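Local coordinates for protein ectonucleotide pyrophosphatase/phosphodiesterase family member 5 (Mus musculus, PDB 5VEO) that probably hydrolyses phosphodiester bonds as a zinc-dependent ectoenzyme of the nucleotide pyrophosphatase/phosphodiesterase family, and binds AMP in the inactivated form, at residues A[350-354]-A[380-384]; A[41-46]-A[345-349]. The protein carries 1 engineered substitution. All coordinates share one frame; numbering follows the deposited sequence.

In the fold
Contact 2 and contact 1 follow each other along the chain, and their centres lie 11 Å apart. Contact 2 pairs strand 45-51 with the outermost strand 349-355 where the latter begins; contact 1 then ties that edge strand to residues 380-384. Two bonds stitch them together: Lys-351 N lies 2.9 Å from His-46 O, continuing the strand pairing, and Arg-346 NH1 reaches Asp-383 O at 2.8 Å. Packing adds to this, with Leu-384 O 3.5 Å from Val-45 CG1. Both sit on the same side of the chain's centre, and neither includes a zinc ligand such as Asp-22, Asp-177 or His-325; contact 1 instead borders a glycan.

Contact 1: residues A[350-354]-A[380-384]; sequences TKEAM and NVQDL. With NAG (2-acetamido-2-deoxy-beta-D-glucopyranose), chain G.
Lys-351 stretches across to Asn-380 and Asp-383, and its ammonium group takes three acceptors. CG stands anti to the backbone N (chi1 176°), the chain runs extended as far as CE, and a bend at the last torsion (chi4 85°) turns NZ onto the far segment. There NZ meets Asn-380 O at 3.0 Å, almost in line with the carbonyl bond (C=O...N angle 171°). The Asp-383 carboxylate is engaged by both oxygens (bidentate): NZ is 3.1 Å from OD1 and 3.2 Å from OD2, each oxygen offering its syn lone pair. The two side chains meet at about a right angle. Asn-380 O lies in the short, weakly bonded helix 378-381.

The arrangement ties the outermost strand, 349-355, of the mixed sheet in this alkaline-phosphatase-like fold to the C-terminal part of the chain: residues 380-384 pack over the sheet face, while strand 349-355 hydrogen-bonds within the sheet to strand 45-51. Short of the ammonium, the lysine's methylenes pack on Leu-384, CD lying 3.8 Å from Leu-384 CD2. Farther along, Met-354 bends at its last torsion and sends CE to Val-381 CG1 at 3.8 Å, the side chains meeting at a slant. The acetamide of a GlcNAc, part of the protein's own attached glycan and not a ligand in a pocket, fits between the segments, its C8 methyl 3.4 Å from Ala-353 O and its O7 3.4 Å from Asn-380 CG.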
loop_
_atom_site.group_PDB
_atom_site.type_symbol
_atom_site.label_atom_id
_atom_site.label_comp_id
_atom_site.label_asym_id
_atom_site.label_seq_id
_atom_site.Cartn_x
_atom_site.Cartn_y
_atom_site.Cartn_z
ATOM N N THR A 350 -0.619 -19.713 12.666
ATOM C CA THR A 350 -0.312 -19.390 11.278
ATOM C C THR A 350 -1.492 -19.759 10.403
ATOM O O THR A 350 -2.002 -20.883 10.465
ATOM C CB THR A 350 0.941 -20.106 10.792
ATOM O OG1 THR A 350 2.020 -19.799 11.668
ATOM C CG2 THR A 350 1.314 -19.647 9.369
ATOM N N LYS A 351 -1.887 -18.814 9.570
ATOM C CA LYS A 351 -2.962 -18.936 8.607
ATOM C C LYS A 351 -2.385 -18.821 7.197
ATOM O O LYS A 351 -1.470 -18.028 6.956
ATOM C CB LYS A 351 -3.977 -17.826 8.877
ATOM C CG LYS A 351 -5.085 -17.742 7.929
ATOM C CD LYS A 351 -6.079 -16.763 8.458
ATOM C CE LYS A 351 -7.018 -16.380 7.397
ATOM N NZ LYS A 351 -8.118 -17.321 7.274
ATOM N N GLU A 352 -2.942 -19.575 6.241
ATOM C CA GLU A 352 -2.323 -19.591 4.918
ATOM C C GLU A 352 -2.547 -18.286 4.147
ATOM O O GLU A 352 -1.601 -17.766 3.547
ATOM C CB GLU A 352 -2.810 -20.779 4.101
ATOM C CG GLU A 352 -2.266 -20.797 2.682
ATOM C CD GLU A 352 -0.733 -20.807 2.595
ATOM O OE1 GLU A 352 -0.051 -21.214 3.570
ATOM O OE2 GLU A 352 -0.215 -20.420 1.521
ATOM N N ALA A 353 -3.778 -17.751 4.128
ATOM C CA ALA A 353 -4.089 -16.677 3.186
ATOM C C ALA A 353 -5.149 -15.709 3.693
ATOM O O ALA A 353 -6.019 -16.065 4.491
ATOM C CB ALA A 353 -4.574 -17.247 1.846
ATOM N N MET A 354 -5.085 -14.488 3.165
ATOM C CA MET A 354 -6.121 -13.496 3.401
ATOM C C MET A 354 -6.089 -12.510 2.244
ATOM O O MET A 354 -5.120 -12.452 1.485
ATOM C CB MET A 354 -5.913 -12.797 4.743
ATOM C CG MET A 354 -4.880 -11.705 4.729
ATOM S SD MET A 354 -4.628 -10.867 6.344
ATOM C CE MET A 354 -6.053 -9.833 6.556
ATOM N N ASN A 380 -13.824 -14.140 6.704
ATOM C CA ASN A 380 -12.568 -14.677 6.179
ATOM C C ASN A 380 -11.431 -14.621 7.196
ATOM O O ASN A 380 -10.485 -15.411 7.088
ATOM C CB ASN A 380 -12.133 -13.915 4.924
ATOM C CG ASN A 380 -13.132 -14.019 3.776
ATOM O OD1 ASN A 380 -13.245 -13.093 2.972
ATOM N ND2 ASN A 380 -13.847 -15.136 3.684
ATOM N N VAL A 381 -11.471 -13.692 8.159
ATOM C CA VAL A 381 -10.346 -13.488 9.063
ATOM C C VAL A 381 -10.713 -13.721 10.526
ATOM O O VAL A 381 -9.868 -13.543 11.404
ATOM C CB VAL A 381 -9.726 -12.088 8.868
ATOM C CG1 VAL A 381 -9.051 -12.023 7.519
ATOM C CG2 VAL A 381 -10.763 -10.998 8.977
ATOM N N GLN A 382 -11.936 -14.172 10.809
ATOM C CA GLN A 382 -12.334 -14.386 12.199
ATOM C C GLN A 382 -11.441 -15.406 12.902
ATOM O O GLN A 382 -11.272 -15.328 14.123
ATOM C CB GLN A 382 -13.803 -14.812 12.272
ATOM C CG GLN A 382 -14.117 -16.119 11.594
ATOM C CD GLN A 382 -15.573 -16.518 11.754
ATOM O OE1 GLN A 382 -16.243 -16.094 12.696
ATOM N NE2 GLN A 382 -16.072 -17.329 10.828
ATOM N N ASP A 383 -10.829 -16.340 12.162
ATOM C CA ASP A 383 -9.992 -17.342 12.821
ATOM C C ASP A 383 -8.665 -16.793 13.334
ATOM O O ASP A 383 -7.948 -17.522 14.026
ATOM C CB ASP A 383 -9.719 -18.543 11.901
ATOM C CG ASP A 383 -9.178 -18.156 10.532
ATOM O OD1 ASP A 383 -9.340 -17.008 10.084
ATOM O OD2 ASP A 383 -8.608 -19.046 9.866
ATOM N N LEU A 384 -8.322 -15.528 13.042
ATOM C CA LEU A 384 -7.159 -14.924 13.677
ATOM C C LEU A 384 -7.406 -14.558 15.137
ATOM O O LEU A 384 -6.443 -14.337 15.879
ATOM C CB LEU A 384 -6.744 -13.664 12.915
ATOM C CG LEU A 384 -6.291 -13.876 11.483
ATOM C CD1 LEU A 384 -6.127 -12.513 10.780
ATOM C CD2 LEU A 384 -4.985 -14.670 11.456
HETATM C C1 NAG G . -10.466 -13.347 -1.217
HETATM C C2 NAG G . -10.849 -14.665 -0.494
HETATM C C3 NAG G . -11.540 -15.638 -1.448
HETATM C C4 NAG G . -12.685 -14.959 -2.182
HETATM C C5 NAG G . -12.172 -13.716 -2.888
HETATM C C6 NAG G . -13.258 -12.986 -3.635
HETATM C C7 NAG G . -9.443 -15.242 1.425
HETATM C C8 NAG G . -8.211 -15.955 1.880
HETATM N N2 NAG G . -9.695 -15.301 0.114
HETATM O O3 NAG G . -12.047 -16.739 -0.702
HETATM O O4 NAG G . -13.249 -15.837 -3.148
HETATM O O5 NAG G . -11.639 -12.808 -1.916
HETATM O O6 NAG G . -14.088 -12.252 -2.745
HETATM O O7 NAG G . -10.160 -14.588 2.208
#

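Contact 2: residues A[41-46]-A[345-349]; sequences MKNGVH and FRKNF
Val-45 sends one methyl to each of two phenylalanine rings. CG1 comes to the edge of the Phe-349 ring, near its plane, with CD2 4.0 Å away; CG2 approaches Phe-345 obliquely, 3.8 Å from its CD2. One face of the Phe-349 ring carries the Arg-346 guanidinium, whose NH1 sits 3.4 Å above the plane and toward the rim, while CD1 of the ring lies over the centre of the guanidinium in turn. With CG of Phe-349 anti to its backbone N (chi1 176°), ring and guanidinium lie nearly parallel, face against face and offset, and NH1 is also bonded to Asp-383 O. On the His-46 ring, Met-41 SD lies 4.3 Å above one face, offset toward the rim.

The backbones pair as parallel strands, Val-45 opposite Phe-349. Phe-349 N donates to Gly-44 O at 2.9 Å in a nearly straight bond (174°), whereas His-46 N to Phe-349 O, at 3.0 Å, is weak and bent (129°). This pairing adds strand 349-355 to the edge of the central sheet, beside strand 45-51, just where helix 35-42 ends.

At that helix end Lys-347 bends at its last two torsions, laying NZ 3.0 Å from Asn-43 OD1, in the carbonyl plane and on a lone pair. This adds a polar tie to the turn, which is also held by Gly-44 N to Met-41 O and by Asn-43 ND2 to Tyr-39 O. Asn-348 CB presses against Lys-42 O at 3.3 Å. With one straight and one weak strand bond, the join probably relies as well on water, which appears to bridge Met-41 O to Phe-349 O and Asn-43 O to Arg-346 O, and on the ring and methyl packing around Val-45.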
loop_
_atom_site.group_PDB
_atom_site.type_symbol
_atom_site.label_atom_id
_atom_site.label_comp_id
_atom_site.label_asym_id
_atom_site.label_seq_id
_atom_site.Cartn_x
_atom_site.Cartn_y
_atom_site.Cartn_z
ATOM N N MET A 41 5.421 -13.474 15.915
ATOM C CA MET A 41 4.851 -14.715 15.400
ATOM C C MET A 41 4.599 -15.718 16.525
ATOM O O MET A 41 3.500 -16.270 16.643
ATOM C CB MET A 41 5.780 -15.315 14.343
ATOM C CG MET A 41 5.805 -14.508 13.061
ATOM S SD MET A 41 7.291 -14.786 12.073
ATOM C CE MET A 41 7.244 -16.545 11.897
ATOM N N LYS A 42 5.611 -15.951 17.367
ATOM C CA LYS A 42 5.500 -16.949 18.435
ATOM C C LYS A 42 4.400 -16.588 19.420
ATOM O O LYS A 42 3.821 -17.468 20.088
ATOM C CB LYS A 42 6.848 -17.047 19.146
ATOM C CG LYS A 42 6.941 -18.071 20.277
ATOM C CD LYS A 42 8.237 -17.868 21.074
ATOM C CE LYS A 42 8.261 -18.670 22.381
ATOM N NZ LYS A 42 7.772 -17.893 23.570
ATOM N N ASN A 43 4.121 -15.295 19.552
ATOM C CA ASN A 43 3.157 -14.803 20.518
ATOM C C ASN A 43 1.908 -14.253 19.852
ATOM O O ASN A 43 1.130 -13.542 20.497
ATOM C CB ASN A 43 3.836 -13.757 21.398
ATOM C CG ASN A 43 4.889 -14.380 22.290
ATOM O OD1 ASN A 43 4.554 -15.117 23.222
ATOM N ND2 ASN A 43 6.154 -14.153 21.976
ATOM N N GLY A 44 1.690 -14.574 18.586
ATOM C CA GLY A 44 0.667 -13.908 17.804
ATOM C C GLY A 44 0.267 -14.699 16.572
ATOM O O GLY A 44 0.298 -15.936 16.568
ATOM N N VAL A 45 -0.134 -13.969 15.528
ATOM C CA VAL A 45 -0.656 -14.566 14.311
ATOM C C VAL A 45 0.198 -14.123 13.131
ATOM O O VAL A 45 0.836 -13.069 13.147
ATOM C CB VAL A 45 -2.136 -14.217 14.040
ATOM C CG1 VAL A 45 -3.049 -14.705 15.170
ATOM C CG2 VAL A 45 -2.323 -12.720 13.829
ATOM N N HIS A 46 0.168 -14.943 12.082
ATOM C CA HIS A 46 0.971 -14.734 10.880
ATOM C C HIS A 46 0.177 -15.290 9.709
ATOM O O HIS A 46 -0.360 -16.389 9.814
ATOM C CB HIS A 46 2.327 -15.445 11.041
ATOM C CG HIS A 46 3.247 -15.368 9.856
ATOM N ND1 HIS A 46 4.153 -16.372 9.586
ATOM C CD2 HIS A 46 3.426 -14.427 8.893
ATOM C CE1 HIS A 46 4.849 -16.056 8.505
ATOM N NE2 HIS A 46 4.438 -14.879 8.071
ATOM N N PHE A 345 -5.919 -11.321 19.625
ATOM C CA PHE A 345 -5.344 -12.238 18.646
ATOM C C PHE A 345 -4.878 -13.546 19.277
ATOM O O PHE A 345 -4.437 -13.588 20.428
ATOM C CB PHE A 345 -4.178 -11.556 17.930
ATOM C CG PHE A 345 -4.614 -10.595 16.872
ATOM C CD1 PHE A 345 -4.509 -9.225 17.060
ATOM C CD2 PHE A 345 -5.159 -11.063 15.689
ATOM C CE1 PHE A 345 -4.914 -8.348 16.070
ATOM C CE2 PHE A 345 -5.573 -10.193 14.705
ATOM C CZ PHE A 345 -5.455 -8.819 14.906
ATOM N N ARG A 346 -4.984 -14.624 18.505
ATOM C CA ARG A 346 -4.441 -15.899 18.936
ATOM C C ARG A 346 -2.930 -15.814 19.088
ATOM O O ARG A 346 -2.287 -14.845 18.681
ATOM C CB ARG A 346 -4.819 -16.992 17.947
ATOM C CG ARG A 346 -6.294 -17.243 17.937
ATOM C CD ARG A 346 -6.714 -18.052 16.743
ATOM N NE ARG A 346 -6.339 -19.441 16.872
ATOM C CZ ARG A 346 -6.770 -20.409 16.069
ATOM N NH1 ARG A 346 -7.596 -20.121 15.071
ATOM N NH2 ARG A 346 -6.388 -21.672 16.288
ATOM N N LYS A 347 -2.360 -16.856 19.685
ATOM C CA LYS A 347 -0.928 -16.925 19.941
ATOM C C LYS A 347 -0.321 -18.123 19.232
ATOM O O LYS A 347 -0.850 -19.240 19.322
ATOM C CB LYS A 347 -0.651 -17.018 21.436
ATOM C CG LYS A 347 -1.066 -15.776 22.204
ATOM C CD LYS A 347 -0.730 -15.948 23.685
ATOM C CE LYS A 347 0.408 -15.042 24.150
ATOM N NZ LYS A 347 1.737 -15.728 23.990
ATOM N N ASN A 348 0.807 -17.900 18.569
ATOM C CA ASN A 348 1.554 -18.928 17.844
ATOM C C ASN A 348 0.716 -19.597 16.749
ATOM O O ASN A 348 0.783 -20.815 16.550
ATOM C CB ASN A 348 2.115 -19.979 18.809
ATOM C CG ASN A 348 3.295 -20.702 18.235
ATOM O OD1 ASN A 348 4.035 -20.146 17.414
ATOM N ND2 ASN A 348 3.484 -21.959 18.634
ATOM N N PHE A 349 -0.044 -18.795 16.009
ATOM C CA PHE A 349 -0.995 -19.276 15.017
ATOM C C PHE A 349 -0.594 -18.797 13.628
ATOM O O PHE A 349 -0.295 -17.607 13.432
ATOM C CB PHE A 349 -2.409 -18.792 15.334
ATOM C CG PHE A 349 -3.431 -19.178 14.300
ATOM C CD1 PHE A 349 -3.790 -20.514 14.117
ATOM C CD2 PHE A 349 -4.034 -18.220 13.506
ATOM C CE1 PHE A 349 -4.743 -20.868 13.172
ATOM C CE2 PHE A 349 -4.989 -18.568 12.574
ATOM C CZ PHE A 349 -5.328 -19.904 12.387
HETATM O O HOH W 1 2.270 -16.807 14.197
HETATM O O HOH W 2 -1.418 -12.308 20.245
#